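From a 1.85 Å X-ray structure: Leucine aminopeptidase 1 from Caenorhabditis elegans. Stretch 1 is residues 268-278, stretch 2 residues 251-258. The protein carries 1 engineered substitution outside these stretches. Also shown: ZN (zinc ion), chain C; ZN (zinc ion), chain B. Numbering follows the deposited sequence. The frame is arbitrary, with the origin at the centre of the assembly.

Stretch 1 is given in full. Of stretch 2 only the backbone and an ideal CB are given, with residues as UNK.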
ATOM      1  N   GLY A 268      -9.660  -3.174   8.990  1.00 17.42           N
ATOM      2  CA  GLY A 268      -9.845  -4.613   9.216  1.00 22.16           C
ATOM      3  C   GLY A 268     -10.367  -4.975  10.599  1.00 21.13           C
ATOM      4  O   GLY A 268     -10.968  -6.032  10.804  1.00 19.78           O
ATOM      5  N   MET A 269     -10.128  -4.103  11.569  1.00 16.47           N
ATOM      6  CA  MET A 269     -10.437  -4.459  12.964  1.00 17.55           C
ATOM      7  C   MET A 269     -11.892  -4.206  13.390  1.00 14.90           C
ATOM      8  O   MET A 269     -12.433  -4.963  14.207  1.00 16.91           O
ATOM      9  CB  MET A 269      -9.464  -3.791  13.960  1.00 15.35           C
ATOM     10  CG  MET A 269      -9.447  -4.482  15.321  1.00 13.12           C
ATOM     11  SD  MET A 269      -8.423  -3.621  16.544  1.00 17.03           S
ATOM     12  CE  MET A 269      -6.785  -3.868  15.847  1.00 14.78           C
ATOM     13  N   PRO A 270     -12.535  -3.131  12.883  1.00 16.45           N
ATOM     14  CA  PRO A 270     -13.968  -3.041  13.192  1.00 16.16           C
ATOM     15  C   PRO A 270     -14.715  -4.309  12.722  1.00 19.69           C
ATOM     16  O   PRO A 270     -14.308  -4.943  11.732  1.00 17.58           O
ATOM     17  CB  PRO A 270     -14.431  -1.824  12.379  1.00 19.84           C
ATOM     18  CG  PRO A 270     -13.170  -0.948  12.226  1.00 16.63           C
ATOM     19  CD  PRO A 270     -12.050  -1.979  12.092  1.00 15.43           C
ATOM     20  N   ASN A 271     -15.770  -4.664  13.453  1.00 17.64           N
ATOM     21  CA  ASN A 271     -16.555  -5.902  13.268  1.00 14.71           C
ATOM     22  C   ASN A 271     -16.019  -7.100  14.023  1.00 16.17           C
ATOM     23  O   ASN A 271     -16.698  -8.120  14.076  1.00 14.96           O
ATOM     24  CB  ASN A 271     -16.755  -6.326  11.794  1.00 17.90           C
ATOM     25  CG  ASN A 271     -17.353  -5.229  10.932  1.00 20.73           C
ATOM     26  OD1 ASN A 271     -18.017  -4.316  11.429  1.00 19.57           O
ATOM     27  ND2 ASN A 271     -17.138  -5.338   9.620  1.00 19.69           N
ATOM     28  N   MET A 272     -14.826  -6.985  14.616  1.00 15.86           N
ATOM     29  CA  MET A 272     -14.204  -8.159  15.224  1.00 17.83           C
ATOM     30  C   MET A 272     -14.775  -8.630  16.578  1.00 14.34           C
ATOM     31  O   MET A 272     -14.361  -9.682  17.078  1.00 14.93           O
ATOM     32  CB  MET A 272     -12.676  -8.030  15.281  1.00 14.16           C
ATOM     33  CG  MET A 272     -12.007  -8.092  13.887  1.00 14.83           C
ATOM     34  SD  MET A 272     -12.377  -9.629  13.009  1.00 20.77           S
ATOM     35  CE  MET A 272     -13.643  -9.117  11.870  1.00 23.36           C
ATOM     36  N   LYS A 273     -15.757  -7.908  17.126  1.00 14.85           N
ATOM     37  CA  LYS A 273     -16.663  -8.493  18.143  1.00 15.33           C
ATOM     38  C   LYS A 273     -17.398  -9.740  17.617  1.00 14.96           C
ATOM     39  O   LYS A 273     -17.892 -10.545  18.410  1.00 16.02           O
ATOM     40  CB  LYS A 273     -17.718  -7.455  18.592  1.00 14.85           C
ATOM     41  CG  LYS A 273     -18.863  -7.276  17.551  1.00 13.39           C
ATOM     42  CD  LYS A 273     -19.739  -6.059  17.872  1.00 15.64           C
ATOM     43  CE  LYS A 273     -20.659  -5.754  16.665  1.00 13.68           C
ATOM     44  NZ  LYS A 273     -21.771  -4.783  17.044  1.00 12.70           N
ATOM     45  N   ARG A 274     -17.495  -9.884  16.289  1.00 13.17           N
ATOM     46  CA  ARG A 274     -18.317 -10.951  15.710  1.00 14.12           C
ATOM     47  C   ARG A 274     -17.530 -12.251  15.583  1.00 16.76           C
ATOM     48  O   ARG A 274     -18.069 -13.250  15.106  1.00 15.43           O
ATOM     49  CB  ARG A 274     -18.900 -10.536  14.354  1.00 13.84           C
ATOM     50  CG  ARG A 274     -19.779  -9.261  14.430  1.00 17.68           C
ATOM     51  CD  ARG A 274     -20.480  -8.990  13.058  1.00 20.57           C
ATOM     52  NE  ARG A 274     -20.969  -7.607  13.046  1.00 23.54           N
ATOM     53  CZ  ARG A 274     -20.776  -6.720  12.086  1.00 25.00           C
ATOM     54  NH1 ARG A 274     -20.136  -7.028  10.956  1.00 19.08           N
ATOM     55  NH2 ARG A 274     -21.282  -5.504  12.249  1.00 24.95           N
ATOM     56  N   ASP A 275     -16.269 -12.250  16.035  1.00 12.67           N
ATOM     57  CA  ASP A 275     -15.405 -13.413  15.874  1.00 13.14           C
ATOM     58  C   ASP A 275     -15.725 -14.591  16.836  1.00 14.61           C
ATOM     59  O   ASP A 275     -15.001 -15.593  16.882  1.00 13.50           O
ATOM     60  CB  ASP A 275     -13.941 -12.975  16.025  1.00 14.39           C
ATOM     61  CG  ASP A 275     -12.982 -13.848  15.246  1.00 15.93           C
ATOM     62  OD1 ASP A 275     -13.347 -14.434  14.195  1.00 14.06           O
ATOM     63  OD2 ASP A 275     -11.822 -13.912  15.676  1.00 15.44           O
ATOM     64  N   MET A 276     -16.798 -14.443  17.613  1.00 14.50           N
ATOM     65  CA  MET A 276     -17.329 -15.519  18.471  1.00 15.49           C
ATOM     66  C   MET A 276     -18.639 -16.090  17.907  1.00 13.12           C
ATOM     67  O   MET A 276     -19.358 -16.840  18.603  1.00 15.10           O
ATOM     68  CB  MET A 276     -17.547 -14.997  19.928  1.00 15.79           C
ATOM     69  CG  MET A 276     -18.131 -13.560  20.068  1.00 15.54           C
ATOM     70  SD  MET A 276     -19.642 -13.244  19.146  1.00 15.09           S
ATOM     71  CE  MET A 276     -20.749 -14.289  20.137  1.00 13.87           C
ATOM     72  N   GLY A 277     -18.960 -15.761  16.647  1.00 15.85           N
ATOM     73  CA  GLY A 277     -20.223 -16.240  16.042  1.00 14.31           C
ATOM     74  C   GLY A 277     -20.371 -17.768  15.990  1.00 17.06           C
ATOM     75  O   GLY A 277     -21.488 -18.311  16.111  1.00 15.27           O
ATOM     76  N   GLY A 278     -19.253 -18.468  15.828  1.00 14.00           N
ATOM     77  CA  GLY A 278     -19.273 -19.938  15.873  1.00 15.87           C
ATOM     78  C   GLY A 278     -19.711 -20.487  17.229  1.00 16.30           C
ATOM     79  O   GLY A 278     -20.539 -21.401  17.307  1.00 14.16           O
ATOM     80  N   UNK A 251     -17.233 -24.788  19.091  1.00 14.38           N
ATOM     81  CA  UNK A 251     -17.411 -23.440  18.554  1.00 15.43           C
ATOM     82  C   UNK A 251     -16.245 -22.507  18.873  1.00 14.87           C
ATOM     83  O   UNK A 251     -15.718 -22.502  20.000  1.00 16.63           O
ATOM     84  CB  UNK A 251     -18.707 -22.837  19.099  1.00 15.43           C
ATOM     85  N   UNK A 252     -15.858 -21.697  17.875  1.00 14.96           N
ATOM     86  CA  UNK A 252     -14.856 -20.633  18.053  1.00 14.89           C
ATOM     87  C   UNK A 252     -15.487 -19.435  18.732  1.00 13.45           C
ATOM     88  O   UNK A 252     -16.382 -18.781  18.158  1.00 13.99           O
ATOM     89  CB  UNK A 252     -14.249 -20.219  16.711  1.00 14.89           C
ATOM     90  N   UNK A 253     -15.035 -19.163  19.956  1.00 15.83           N
ATOM     91  CA  UNK A 253     -15.569 -18.060  20.758  1.00 13.67           C
ATOM     92  C   UNK A 253     -14.562 -16.952  21.009  1.00 13.16           C
ATOM     93  O   UNK A 253     -14.283 -16.592  22.160  1.00 14.47           O
ATOM     94  CB  UNK A 253     -16.072 -18.594  22.101  1.00 13.67           C
ATOM     95  N   UNK A 254     -14.030 -16.393  19.933  1.00 12.70           N
ATOM     96  CA  UNK A 254     -13.124 -15.265  20.082  1.00 12.79           C
ATOM     97  C   UNK A 254     -13.964 -14.000  20.274  1.00 13.98           C
ATOM     98  O   UNK A 254     -14.528 -13.452  19.319  1.00 13.88           O
ATOM     99  CB  UNK A 254     -12.195 -15.137  18.873  1.00 12.79           C
ATOM    100  N   UNK A 255     -14.069 -13.558  21.529  1.00 13.90           N
ATOM    101  CA  UNK A 255     -14.987 -12.465  21.847  1.00 13.54           C
ATOM    102  C   UNK A 255     -14.557 -11.149  21.194  1.00 15.88           C
ATOM    103  O   UNK A 255     -15.382 -10.303  20.886  1.00 13.43           O
ATOM    104  CB  UNK A 255     -15.081 -12.285  23.363  1.00 13.54           C
ATOM    105  N   UNK A 256     -13.255 -10.995  20.981  1.00 15.75           N
ATOM    106  CA  UNK A 256     -12.756  -9.931  20.115  1.00 14.01           C
ATOM    107  C   UNK A 256     -11.441 -10.359  19.544  1.00 14.06           C
ATOM    108  O   UNK A 256     -10.619 -10.930  20.253  1.00 13.60           O
ATOM    109  CB  UNK A 256     -12.614  -8.606  20.867  1.00 14.01           C
ATOM    110  N   UNK A 257     -11.233 -10.051  18.270  1.00 12.77           N
ATOM    111  CA  UNK A 257      -9.968 -10.369  17.611  1.00 13.22           C
ATOM    112  C   UNK A 257      -9.287  -9.069  17.126  1.00 13.48           C
ATOM    113  O   UNK A 257      -9.662  -8.508  16.097  1.00 15.44           O
ATOM    114  CB  UNK A 257     -10.201 -11.327  16.441  1.00 13.22           C
ATOM    115  N   UNK A 258      -8.278  -8.598  17.863  1.00 14.13           N
ATOM    116  CA  UNK A 258      -7.449  -7.484  17.376  1.00 14.08           C
ATOM    117  C   UNK A 258      -6.446  -7.957  16.309  1.00 14.78           C
ATOM    118  O   UNK A 258      -5.784  -7.132  15.679  1.00 15.29           O
ATOM    119  CB  UNK A 258      -6.702  -6.834  18.542  1.00 14.08           C
TER
HETATM  120 ZN    ZN C 702     -10.449 -14.915  14.683  1.00 18.97          ZN
HETATM  121 ZN    ZN B 701      -7.726 -13.779  13.922  1.00 18.80          ZN

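At position 251 the backbone is extended (phi/psi -122/139) and CA-to-CB points toward stretch 1. An ideal CB there would lie 2.9 Å from Gly-278 O, a clash, so a residue without a side chain suits best. The deposited residue is Gly-251, whose CA sits 3.9 Å from Gly-278 O.

Position 252 is also extended, and its CB points sideways, 4.7 Å from Asp-275 O. The carboxylate of Asp-275 and the zinc ion of chain C lie farther along, so a long side chain could reach them; a lysine, or another long chain ending in a metal ligand or a positive charge, would be reasonable. Lys-252 is deposited. All four of its chi angles are t, and the stretched chain brings NZ to 2.1 Å from the ZN of chain C. To act as a ligand, this amine must offer its lone pair and is therefore neutral; its NZ also lies 3.0 Å from Asp-275 OD1. On the backbone, water 1 donates to Lys-252 O (2.8 Å) and to Asp-275 O (3.1 Å) and accepts from Gly-278 N (2.8 Å), tying the strand to the start of the helix.

At 253 the CB points away, with the ideal atom 4.5 Å from Met-276 CB. Stretch 1 would tolerate a small residue, and it alone does not demand glycine; Gly-253 is found, its C 3.7 Å from Met-276 CB.

Position 254 points sideways, its ideal CB 3.4 Å from Asp-275 OD2. A compact side chain, such as valine, alanine or threonine, would fit beside the carboxylate. Val-254, with chi1 t, places CG1 3.4 Å from Asp-275 OD2. Its N gives a weak hydrogen bond to Asp-275 O (3.3 Å).

The chain turns a corner at 255, where phi/psi is -66/-29 and CB points away, 4.7 Å from Met-276 CG. Several apolar residues would do, and Val-255 is present. Its carbonyl turns back to stretch 1, where Lys-273 CA makes a CA-H...O contact with Val-255 O at 3.5 Å.

Position 256 is extended again and its CB points sideways. Met-269 and Met-272 offer apolar surface and Met-269 O an acceptor, so a large side chain, aromatic or aliphatic, is expected. In the deposited Tyr-256, Met-272 CB covers one ring face, 4.2 Å from the ring centroid, while Met-269 SD approaches the edge, 5.4 Å from the centroid. Tyr-256 OH lies 3.2 Å from Met-269 O.

The CB at 257 points toward stretch 1, a tight 3.1 Å from Asp-275 OD2. With both zinc ions close by, a short metal ligand such as aspartate is favoured. Asp-257 OD2 bridges them, 2.0 Å from the ZN of chain B and 2.6 Å from that of chain C. This shared coordination explains why Asp-257 OD2 and Asp-275 OD2 can approach to 3.0 Å. Asp-257 N also donates weakly to Met-272 O (3.4 Å).

Position 258 points away overall, though its CB touches Met-269 CE; small or branched residues would suit. It is Thr-258, whose CB lies 4.0 Å from Met-269 CE.

Stretch 2, residues 251-258: GKGVVYDT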
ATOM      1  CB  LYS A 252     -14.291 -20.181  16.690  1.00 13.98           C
ATOM      2  CG  LYS A 252     -13.305 -18.974  16.794  1.00 14.01           C
ATOM      3  CD  LYS A 252     -12.808 -18.548  15.410  1.00 12.83           C
ATOM      4  CE  LYS A 252     -11.962 -17.264  15.566  1.00 10.58           C
ATOM      5  NZ  LYS A 252     -11.397 -16.762  14.248  1.00 13.51           N
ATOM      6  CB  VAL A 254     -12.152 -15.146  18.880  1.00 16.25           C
ATOM      7  CG1 VAL A 254     -11.276 -13.884  19.043  1.00 17.21           C
ATOM      8  CG2 VAL A 254     -11.244 -16.419  18.833  1.00 12.52           C
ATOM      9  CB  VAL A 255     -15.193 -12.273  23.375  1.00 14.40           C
ATOM     10  CG1 VAL A 255     -15.798 -13.545  23.990  1.00 14.37           C
ATOM     11  CG2 VAL A 255     -13.890 -11.914  24.083  1.00 14.24           C
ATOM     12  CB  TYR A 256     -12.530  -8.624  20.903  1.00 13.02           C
ATOM     13  CG  TYR A 256     -12.431  -7.456  19.969  1.00 18.89           C
ATOM     14  CD1 TYR A 256     -13.587  -6.812  19.510  1.00 14.48           C
ATOM     15  CD2 TYR A 256     -11.188  -7.024  19.495  1.00 17.99           C
ATOM     16  CE1 TYR A 256     -13.508  -5.731  18.624  1.00 13.19           C
ATOM     17  CE2 TYR A 256     -11.088  -5.953  18.632  1.00 15.61           C
ATOM     18  CZ  TYR A 256     -12.231  -5.320  18.199  1.00 16.16           C
ATOM     19  OH  TYR A 256     -12.082  -4.280  17.350  1.00 14.29           O
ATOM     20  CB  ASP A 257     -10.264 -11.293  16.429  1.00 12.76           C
ATOM     21  CG  ASP A 257      -9.013 -11.941  15.867  1.00 15.46           C
ATOM     22  OD1 ASP A 257      -7.899 -11.731  16.434  1.00 14.51           O
ATOM     23  OD2 ASP A 257      -9.177 -12.675  14.864  1.00 14.89           O
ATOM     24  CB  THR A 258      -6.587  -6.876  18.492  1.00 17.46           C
ATOM     25  OG1 THR A 258      -5.648  -7.865  18.926  1.00 18.57           O
ATOM     26  CG2 THR A 258      -7.448  -6.403  19.697  1.00 15.91           C
TER
HETATM   27  O   HOH W   1     -16.496 -17.912  15.501  1.00 13.24           O
HETATM   28  O   HOH W   2      -9.235 -14.762  12.994  1.00 14.92           O
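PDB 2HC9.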